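Long-range contacts in arginine--tRNA ligase (Campylobacter jejuni, PDB 3FNR), which catalyses the ATP-dependent attachment of L-arginine to tRNA(Arg), releasing AMP and diphosphate, during protein biosynthesis: residues E26-S31 and L66-N71; R61-L66 and D389-R394. The protein carries 1 engineered substitution. One frame throughout, in Å; residues are numbered along the deposited sequence. Where two conformers were deposited one is given.

From the N terminus, the chain first runs through 26-31, the lead-in to strand 31-35. It then passes the HIGH region and helix 50-65 and comes back at 66-71, where contact 1 closes a loop of 34 intervening residues. Contact 2 starts on the last turn of that helix, within this loop, and closes a far longer one at 389-394, on helix 383-393. The two loops therefore cross, and Leu66 belongs to both contacts. Contact 1 ties the beginnings of two parallel strands together inside the catalytic domain; contact 2 ties this domain to the DALR anticodon-binding domain. Tyr68 of contact 1 meets Phe391 of contact 2 ring to ring.

Contact 1: residues E26-S31 and L66-N71; sequences EKKQES and LGYKFN. With SO4 (sulfate ion), chain B.
Lys28 lies across the Tyr68 ring where two segments of the chain lead into neighbouring parallel strands, 31-35 and 69-76. Helix 50-65 connects these strands in a beta-alpha-beta crossover of the Rossmann-type catalytic domain of class I synthetases, with the HIGH region on the way.

The backbone bonding is sparse. Lys28 N donates to Gly67 O at 2.9 Å, from above the carbonyl plane. Gly67 ends the helix in a Schellman motif with positive phi (94°), a conformation that suits glycine, and a CB here would also run into Glu26 O. Further along, Lys69 N gives its hydrogen to a water at 2.8 Å, and this water makes a weak bond to Lys28 O. Ser31 CA brings a C-H to Lys69 O, 3.3 Å away, while Ser31 OG turns elsewhere, to Gly236 N.

The polar contacts of the side chains centre on Lys28 NZ. It donates to Leu66 O at 3.0 Å, nearly along the C=O axis, and to Glu26 O within its own segment. A sulfate, probably from the crystallisation liquor, accepts from the same amine and from Glu26 N, and is bound by Lys384 as well. The Leu66 carbonyl sits at the C-terminal end of a helix, so the helix dipole probably favours a cation there. By contrast, Lys27 NZ and Lys69 NZ are 4.1 Å apart, like charges whose mutual repulsion may be eased by solvent at this exposed surface.

Lysine also serves as an apolar chain. Lys28 CG stands over the centre of the Tyr68 ring in a CH-pi contact, 3.6 Å from the centroid. The bend at chi2 (-89°) brings Lys28 CD to the Tyr68 CZ side of the ring. At the ring's edge, in its plane, Glu30 O lies 3.5 Å from Tyr68 CD2.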
# COMPACT_ATOMS: atom_id res chain seq x y z
N GLU A 26 -12.59 -18.14 7.24
CA GLU A 26 -11.86 -19.25 7.85
C GLU A 26 -10.47 -19.36 7.23
O GLU A 26 -10.23 -18.83 6.13
CB GLU A 26 -12.61 -20.57 7.62
CG GLU A 26 -14.04 -20.62 8.14
CD GLU A 26 -14.85 -21.78 7.53
OE1 GLU A 26 -14.39 -22.94 7.59
OE2 GLU A 26 -15.96 -21.52 7.00
N LYS A 27 -9.56 -20.03 7.94
CA LYS A 27 -8.19 -20.27 7.50
C LYS A 27 -8.17 -20.84 6.08
O LYS A 27 -8.87 -21.80 5.79
CB LYS A 27 -7.47 -21.21 8.48
CG LYS A 27 -5.98 -21.47 8.19
CD LYS A 27 -5.73 -22.89 7.66
CE LYS A 27 -4.24 -23.22 7.54
NZ LYS A 27 -3.55 -23.31 8.87
N LYS A 28 -7.41 -20.19 5.21
CA LYS A 28 -7.35 -20.57 3.81
C LYS A 28 -6.09 -21.39 3.55
O LYS A 28 -5.18 -21.44 4.38
CB LYS A 28 -7.33 -19.33 2.91
CG LYS A 28 -8.53 -18.41 3.05
CD LYS A 28 -9.65 -18.82 2.10
CE LYS A 28 -10.83 -17.87 2.22
NZ LYS A 28 -11.57 -18.08 3.50
N GLN A 29 -6.04 -22.01 2.38
CA GLN A 29 -4.93 -22.88 2.03
C GLN A 29 -3.83 -22.17 1.24
O GLN A 29 -2.64 -22.45 1.43
CB GLN A 29 -5.45 -24.10 1.26
CG GLN A 29 -6.31 -25.08 2.08
CD GLN A 29 -5.52 -25.86 3.13
OE1 GLN A 29 -6.06 -26.19 4.19
NE2 GLN A 29 -4.26 -26.16 2.84
N GLU A 30 -4.23 -21.25 0.37
CA GLU A 30 -3.31 -20.50 -0.47
C GLU A 30 -2.60 -19.40 0.33
O GLU A 30 -3.25 -18.63 1.03
CB GLU A 30 -4.04 -19.90 -1.66
CG GLU A 30 -3.12 -19.45 -2.78
CD GLU A 30 -3.87 -18.99 -4.02
OE1 GLU A 30 -3.20 -18.50 -4.96
OE2 GLU A 30 -5.12 -19.11 -4.07
N SER A 31 -1.27 -19.35 0.22
CA SER A 31 -0.45 -18.37 0.93
C SER A 31 0.25 -17.45 -0.05
O SER A 31 0.49 -17.83 -1.19
CB SER A 31 0.60 -19.07 1.77
OG SER A 31 1.44 -19.86 0.94
N LEU A 66 -9.61 -12.20 5.40
CA LEU A 66 -10.25 -13.31 4.74
C LEU A 66 -9.64 -14.67 5.08
O LEU A 66 -10.12 -15.71 4.62
CB LEU A 66 -10.29 -13.08 3.22
CG LEU A 66 -11.05 -11.82 2.77
CD1 LEU A 66 -10.86 -11.62 1.30
CD2 LEU A 66 -12.55 -11.88 3.12
N GLY A 67 -8.59 -14.67 5.90
CA GLY A 67 -8.00 -15.90 6.40
C GLY A 67 -6.83 -16.42 5.60
O GLY A 67 -6.40 -17.56 5.79
N TYR A 68 -6.32 -15.60 4.68
CA TYR A 68 -5.14 -15.98 3.90
C TYR A 68 -3.88 -15.68 4.70
O TYR A 68 -3.81 -14.68 5.42
CB TYR A 68 -5.11 -15.24 2.56
CG TYR A 68 -6.25 -15.61 1.64
CD1 TYR A 68 -7.44 -14.89 1.64
CD2 TYR A 68 -6.14 -16.69 0.75
CE1 TYR A 68 -8.50 -15.23 0.80
CE2 TYR A 68 -7.20 -17.03 -0.10
CZ TYR A 68 -8.37 -16.30 -0.06
OH TYR A 68 -9.43 -16.62 -0.88
N LYS A 69 -2.90 -16.59 4.61
CA LYS A 69 -1.54 -16.33 5.11
C LYS A 69 -0.90 -15.39 4.10
O LYS A 69 -0.80 -15.72 2.93
CB LYS A 69 -0.73 -17.62 5.21
CG LYS A 69 -1.19 -18.57 6.33
CD LYS A 69 -0.28 -19.81 6.45
CE LYS A 69 -0.61 -20.90 5.41
NZ LYS A 69 -2.01 -21.43 5.51
N PHE A 70 -0.49 -14.21 4.55
CA PHE A 70 -0.08 -13.18 3.61
C PHE A 70 1.05 -12.37 4.24
O PHE A 70 0.84 -11.61 5.19
CB PHE A 70 -1.28 -12.28 3.28
CG PHE A 70 -1.15 -11.49 1.99
CD1 PHE A 70 -1.76 -11.94 0.82
CD2 PHE A 70 -0.49 -10.28 1.96
CE1 PHE A 70 -1.68 -11.21 -0.36
CE2 PHE A 70 -0.40 -9.54 0.79
CZ PHE A 70 -0.99 -10.00 -0.38
N ASN A 71 2.25 -12.55 3.69
CA ASN A 71 3.44 -11.85 4.14
C ASN A 71 3.82 -10.67 3.27
O ASN A 71 3.56 -10.67 2.07
CB ASN A 71 4.62 -12.81 4.22
CG ASN A 71 4.74 -13.46 5.57
OD1 ASN A 71 4.05 -14.44 5.86
ND2 ASN A 71 5.61 -12.92 6.42
S SO4 B . -15.23 -18.57 4.35
O1 SO4 B . -15.71 -19.89 3.93
O2 SO4 B . -14.12 -18.75 5.27
O3 SO4 B . -14.78 -17.83 3.17
O4 SO4 B . -16.28 -17.81 5.02
O HOH W 1 -3.25 -19.12 3.40

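Contact 2: residues R61-L66 and D389-R394; sequences RLARHL and DAFEAR
Phe391 meets Ala63 of helix 50-65 obliquely, its ring atom CE1 3.5 Å from Ala63 CB; the small methyl lets the aromatic come close to the helix backbone. Chi1 of Phe391 (179°) sets CG anti to its own backbone N. The root of the same side chain is met by Leu66, whose CD1 comes to 3.5 Å from Phe391 CB; the leucine and the phenylalanine lie side by side, pointing opposite ways. In Leu62, one turn earlier, chi2 (56°) places the CD2 branch 4.2 Å from Ala390 CB and 4.1 Å from Phe391 CB. This is a buried helix-helix interface between the catalytic domain and the DALR anticodon-binding domain. The short axes cross at -118° and approach to 10.1 Å. Burial suits alanine, leucine and phenylalanine, which offer no polar side-chain atoms to bond across the interface. Leu387, a turn before Phe391, receives both leucines too, and Tyr68 continues the aromatic packing beside Phe391. Helix 383-393 stops just beyond, in a Schellman motif where Arg394 N donates to Phe391 O at 3.0 Å.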
# COMPACT_ATOMS: atom_id res chain seq x y z
N ARG A 61 -4.21 -6.27 4.37
CA ARG A 61 -5.23 -6.26 5.42
C ARG A 61 -6.43 -7.10 5.01
O ARG A 61 -7.01 -7.82 5.83
CB ARG A 61 -5.70 -4.83 5.68
CG ARG A 61 -4.71 -3.95 6.44
CD ARG A 61 -5.22 -2.51 6.44
NE ARG A 61 -4.30 -1.57 7.05
CZ ARG A 61 -4.32 -1.23 8.34
NH1 ARG A 61 -5.21 -1.76 9.16
NH2 ARG A 61 -3.44 -0.34 8.80
N LEU A 62 -6.79 -7.01 3.74
CA LEU A 62 -7.92 -7.75 3.20
C LEU A 62 -7.64 -9.25 3.17
O LEU A 62 -8.44 -10.05 3.66
CB LEU A 62 -8.32 -7.22 1.82
CG LEU A 62 -9.50 -7.86 1.11
CD1 LEU A 62 -10.79 -7.82 1.93
CD2 LEU A 62 -9.69 -7.15 -0.19
N ALA A 63 -6.48 -9.62 2.62
CA ALA A 63 -6.06 -11.02 2.62
C ALA A 63 -6.07 -11.65 4.02
O ALA A 63 -6.58 -12.75 4.20
CB ALA A 63 -4.72 -11.15 2.01
N ARG A 64 -5.52 -10.93 5.00
CA ARG A 64 -5.49 -11.43 6.38
C ARG A 64 -6.89 -11.59 6.97
O ARG A 64 -7.19 -12.60 7.60
CB ARG A 64 -4.62 -10.52 7.27
CG ARG A 64 -3.27 -11.11 7.63
CD ARG A 64 -2.09 -10.46 6.92
NE ARG A 64 -1.51 -9.38 7.71
CZ ARG A 64 -0.24 -8.98 7.67
NH1 ARG A 64 0.65 -9.56 6.86
NH2 ARG A 64 0.15 -7.97 8.43
N HIS A 65 -7.76 -10.60 6.72
CA HIS A 65 -9.15 -10.62 7.17
C HIS A 65 -9.87 -11.86 6.66
O HIS A 65 -10.60 -12.53 7.40
CB HIS A 65 -9.86 -9.35 6.67
CG HIS A 65 -11.29 -9.23 7.11
ND1 HIS A 65 -11.66 -8.76 8.36
CD2 HIS A 65 -12.45 -9.48 6.46
CE1 HIS A 65 -12.97 -8.75 8.46
NE2 HIS A 65 -13.48 -9.19 7.32
N LEU A 66 -9.61 -12.20 5.40
CA LEU A 66 -10.25 -13.31 4.74
C LEU A 66 -9.64 -14.67 5.08
O LEU A 66 -10.12 -15.71 4.62
CB LEU A 66 -10.29 -13.08 3.22
CG LEU A 66 -11.05 -11.82 2.77
CD1 LEU A 66 -10.86 -11.62 1.30
CD2 LEU A 66 -12.55 -11.88 3.12
N ASP A 389 -14.88 -11.06 -3.23
CA ASP A 389 -14.85 -10.75 -4.65
C ASP A 389 -13.74 -9.75 -4.96
O ASP A 389 -13.06 -9.86 -5.98
CB ASP A 389 -16.20 -10.20 -5.09
CG ASP A 389 -16.62 -10.67 -6.46
OD1 ASP A 389 -17.54 -11.52 -6.52
OD2 ASP A 389 -16.03 -10.21 -7.46
N ALA A 390 -13.57 -8.77 -4.07
CA ALA A 390 -12.52 -7.76 -4.23
C ALA A 390 -11.13 -8.38 -4.17
O ALA A 390 -10.27 -8.01 -4.96
CB ALA A 390 -12.66 -6.66 -3.18
N PHE A 391 -10.93 -9.32 -3.26
CA PHE A 391 -9.63 -9.97 -3.14
C PHE A 391 -9.31 -10.81 -4.37
O PHE A 391 -8.25 -10.64 -4.99
CB PHE A 391 -9.55 -10.84 -1.90
CG PHE A 391 -8.23 -11.54 -1.76
CD1 PHE A 391 -7.08 -10.82 -1.43
CD2 PHE A 391 -8.12 -12.91 -1.99
CE1 PHE A 391 -5.85 -11.46 -1.34
CE2 PHE A 391 -6.89 -13.55 -1.89
CZ PHE A 391 -5.76 -12.82 -1.55
N GLU A 392 -10.22 -11.72 -4.71
CA GLU A 392 -10.03 -12.67 -5.80
C GLU A 392 -9.81 -12.03 -7.18
O GLU A 392 -9.10 -12.59 -8.00
CB GLU A 392 -11.19 -13.67 -5.83
CG GLU A 392 -11.17 -14.63 -4.63
CD GLU A 392 -12.51 -15.30 -4.36
OE1 GLU A 392 -12.84 -15.52 -3.17
OE2 GLU A 392 -13.24 -15.60 -5.32
N ALA A 393 -10.41 -10.86 -7.41
CA ALA A 393 -10.23 -10.15 -8.68
C ALA A 393 -9.15 -9.07 -8.60
O ALA A 393 -8.86 -8.43 -9.61
CB ALA A 393 -11.56 -9.52 -9.12
N ARG A 394 -8.58 -8.90 -7.40
CA ARG A 394 -7.62 -7.83 -7.08
C ARG A 394 -8.21 -6.43 -7.31
O ARG A 394 -7.48 -5.45 -7.51
CB ARG A 394 -6.27 -8.01 -7.82
CG ARG A 394 -5.69 -9.43 -7.81
CD ARG A 394 -5.23 -9.89 -6.44
NE ARG A 394 -4.51 -11.16 -6.53
CZ ARG A 394 -5.01 -12.35 -6.21
NH1 ARG A 394 -4.26 -13.44 -6.34
NH2 ARG A 394 -6.26 -12.46 -5.76